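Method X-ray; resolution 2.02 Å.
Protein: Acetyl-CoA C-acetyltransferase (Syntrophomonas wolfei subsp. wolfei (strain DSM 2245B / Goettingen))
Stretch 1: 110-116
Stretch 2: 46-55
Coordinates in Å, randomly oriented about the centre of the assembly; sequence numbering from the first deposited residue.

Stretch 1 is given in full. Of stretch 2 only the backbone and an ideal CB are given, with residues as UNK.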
# COMPACT_ATOMS: atom_id res chain seq x y z
N LYS B 110 39.38 2.00 -22.21
CA LYS B 110 38.49 0.90 -21.84
C LYS B 110 37.34 0.76 -22.83
O LYS B 110 36.83 -0.35 -23.03
CB LYS B 110 37.94 1.12 -20.43
CG LYS B 110 39.01 1.25 -19.36
CD LYS B 110 39.51 -0.11 -18.89
CE LYS B 110 40.05 -0.06 -17.46
NZ LYS B 110 39.01 0.38 -16.48
N THR B 111 36.93 1.85 -23.46
CA THR B 111 35.91 1.82 -24.50
C THR B 111 36.27 2.83 -25.57
O THR B 111 36.98 3.81 -25.32
CB THR B 111 34.51 2.12 -23.94
OG1 THR B 111 34.50 3.44 -23.37
CG2 THR B 111 34.11 1.10 -22.88
N ASP B 112 35.77 2.59 -26.78
CA ASP B 112 35.91 3.52 -27.89
C ASP B 112 34.65 4.34 -28.14
O ASP B 112 34.75 5.51 -28.53
CB ASP B 112 36.29 2.77 -29.17
CG ASP B 112 37.55 1.94 -29.00
OD1 ASP B 112 38.41 2.33 -28.18
OD2 ASP B 112 37.67 0.89 -29.67
N ILE B 113 33.48 3.75 -27.93
CA ILE B 113 32.20 4.41 -28.13
C ILE B 113 31.33 4.11 -26.92
O ILE B 113 31.14 2.94 -26.56
CB ILE B 113 31.50 3.95 -29.42
CG1 ILE B 113 32.50 3.90 -30.58
CG2 ILE B 113 30.33 4.86 -29.75
CD1 ILE B 113 31.91 3.39 -31.88
N SER B 114 30.80 5.16 -26.29
CA SER B 114 29.96 5.02 -25.11
C SER B 114 28.67 5.79 -25.29
O SER B 114 28.70 6.96 -25.70
CB SER B 114 30.70 5.51 -23.85
OG SER B 114 31.72 4.61 -23.47
N LEU B 115 27.55 5.15 -25.00
CA LEU B 115 26.25 5.81 -24.98
C LEU B 115 25.95 6.27 -23.56
O LEU B 115 26.15 5.51 -22.61
CB LEU B 115 25.16 4.86 -25.48
CG LEU B 115 23.72 5.35 -25.33
CD1 LEU B 115 23.51 6.67 -26.06
CD2 LEU B 115 22.74 4.30 -25.83
N VAL B 116 25.50 7.51 -23.43
CA VAL B 116 25.09 8.06 -22.14
C VAL B 116 23.62 8.45 -22.26
O VAL B 116 23.26 9.25 -23.13
CB VAL B 116 25.95 9.26 -21.71
CG1 VAL B 116 25.44 9.83 -20.40
CG2 VAL B 116 27.41 8.85 -21.59
N UNK B 46 25.23 8.90 -36.58
CA UNK B 46 25.52 8.06 -37.72
C UNK B 46 26.33 6.83 -37.39
O UNK B 46 27.07 6.33 -38.25
CB UNK B 46 26.26 8.88 -38.78
N UNK B 47 26.23 6.33 -36.16
CA UNK B 47 26.98 5.17 -35.71
C UNK B 47 26.06 3.96 -35.68
O UNK B 47 24.88 4.06 -35.32
CB UNK B 47 27.60 5.42 -34.33
N UNK B 48 26.60 2.81 -36.07
CA UNK B 48 25.85 1.56 -35.95
C UNK B 48 25.73 1.20 -34.48
O UNK B 48 26.75 1.06 -33.80
CB UNK B 48 26.52 0.43 -36.73
N UNK B 49 24.52 1.05 -33.93
CA UNK B 49 24.40 0.72 -32.51
C UNK B 49 25.09 -0.58 -32.13
O UNK B 49 25.39 -0.78 -30.94
CB UNK B 49 22.92 0.64 -32.12
N UNK B 50 25.35 -1.47 -33.09
CA UNK B 50 25.94 -2.76 -32.79
C UNK B 50 27.38 -2.72 -32.34
O UNK B 50 27.89 -3.74 -31.85
CB UNK B 50 25.84 -3.66 -34.02
N UNK B 51 28.06 -1.58 -32.48
CA UNK B 51 29.46 -1.46 -32.10
C UNK B 51 29.66 -0.57 -30.88
O UNK B 51 30.81 -0.40 -30.44
CB UNK B 51 30.27 -0.91 -33.28
N UNK B 52 28.59 -0.00 -30.33
CA UNK B 52 28.72 0.81 -29.12
C UNK B 52 29.18 -0.08 -27.97
O UNK B 52 28.65 -1.18 -27.77
CB UNK B 52 27.40 1.50 -28.78
N UNK B 53 30.17 0.39 -27.21
CA UNK B 53 30.83 -0.46 -26.24
C UNK B 53 30.07 -0.57 -24.93
O UNK B 53 30.21 -1.58 -24.22
CB UNK B 53 32.24 0.06 -25.97
N UNK B 54 29.28 0.44 -24.57
CA UNK B 54 28.60 0.43 -23.28
C UNK B 54 27.48 1.45 -23.31
O UNK B 54 27.36 2.26 -24.24
CB UNK B 54 29.57 0.72 -22.14
N UNK B 55 26.65 1.40 -22.27
CA UNK B 55 25.71 2.47 -21.95
C UNK B 55 25.90 2.83 -20.49
O UNK B 55 25.94 1.95 -19.63
CB UNK B 55 24.26 2.06 -22.24

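Position 46 has a phi of 75°, which by itself favours glycine. The residue is Gly46, just past the end of a helix in a Schellman motif.

Position 47 points its CB toward stretch 1, at 5.4 Å from CD1 of Ile113. A medium apolar side chain would suit it. It is Val47, and its CG2 reaches CD1 of Ile113 at 4.0 Å.

Positions 48 to 50 are out of reach of stretch 1. Position 48 precedes a short 3-10 turn, where a small acceptor could bind a free NH; position 49, with phi -59°, admits proline; position 50, at phi -70° and psi -12°, does not demand glycine, and many residues would fit. They are Asp48, Pro49 and Gly50. Asp48 OD1 accepts a hydrogen bond from Gly50 N at 3.2 Å.

Position 51 points sideways, with its CB 4.8 Å from CD1 of Ile113. Several apolar side chains could cover that methyl. The residue is Ile51, whose CG1 lies 3.8 Å from Ile113 CD1.

At position 52 the CB also points sideways, 4.6 Å from CG2 of Ile113 and 5.2 Å from CB of Leu115. Valine, leucine, isoleucine or methionine would suit. Ile52 uses both branches: CG1 meets Ile113 CG2 at 4.0 Å, and CG2 meets Leu115 CB at 4.0 Å.

Position 53 points toward stretch 1. Its CB is only 3.1 Å from O of Ile113, so room at the CB is tight. The backbone NH of Asp112 lies 4.4 Å from that CB, so a short acceptor is favoured: aspartate or asparagine. It is Asp53. Its OD2 accepts from Asp112 N at 2.7 Å and from Ile113 N at 3.0 Å. Its own N donates to Ile113 O at 2.8 Å. One residue thus clasps the start of the strand by side chain and backbone.

Position 54 shares a sheet face with Ser114, whose OG is 4.6 Å from the CB. Thr111 OG1 donates to that OG at 3.0 Å, so an acceptor on a longer arm could take the hydrogen bond from Ser114 OG; glutamate or glutamine fits. Glu54, with chi1 in p, brings OE2 to 2.7 Å from Ser114 OG, which donates to it. The backbone O of Glu54 accepts from Leu115 N at 3.0 Å.

Position 55 pairs in parallel with Leu115, on the same sheet face. A branched apolar residue suits this strand. It is Ile55, whose CD1 meets Leu115 CD2 at 4.0 Å.

Stretch 2, residues 46-55: GVDPGIIDEI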
# COMPACT_ATOMS: atom_id res chain seq x y z
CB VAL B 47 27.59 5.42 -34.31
CG1 VAL B 47 26.51 5.38 -33.24
CG2 VAL B 47 28.67 4.39 -34.02
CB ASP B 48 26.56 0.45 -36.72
CG ASP B 48 25.99 -0.92 -36.40
OD1 ASP B 48 24.77 -1.03 -36.19
OD2 ASP B 48 26.78 -1.90 -36.36
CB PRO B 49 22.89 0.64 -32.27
CG PRO B 49 22.28 0.51 -33.64
CD PRO B 49 23.20 1.23 -34.57
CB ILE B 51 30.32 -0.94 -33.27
CG1 ILE B 51 29.99 0.53 -33.57
CG2 ILE B 51 30.09 -1.80 -34.51
CD1 ILE B 51 30.59 1.04 -34.87
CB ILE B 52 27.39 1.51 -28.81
CG1 ILE B 52 27.08 2.54 -29.90
CG2 ILE B 52 27.45 2.18 -27.43
CD1 ILE B 52 25.73 3.23 -29.75
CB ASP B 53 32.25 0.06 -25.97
CG ASP B 53 33.17 -0.12 -27.16
OD1 ASP B 53 33.18 -1.22 -27.74
OD2 ASP B 53 33.88 0.85 -27.51
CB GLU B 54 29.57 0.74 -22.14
CG GLU B 54 30.05 2.19 -22.11
CD GLU B 54 30.90 2.52 -20.90
OE1 GLU B 54 30.81 1.78 -19.90
OE2 GLU B 54 31.65 3.52 -20.95
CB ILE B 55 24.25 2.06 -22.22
CG1 ILE B 55 23.31 3.23 -21.91
CG2 ILE B 55 23.87 0.84 -21.41
CD1 ILE B 55 21.86 2.96 -22.20
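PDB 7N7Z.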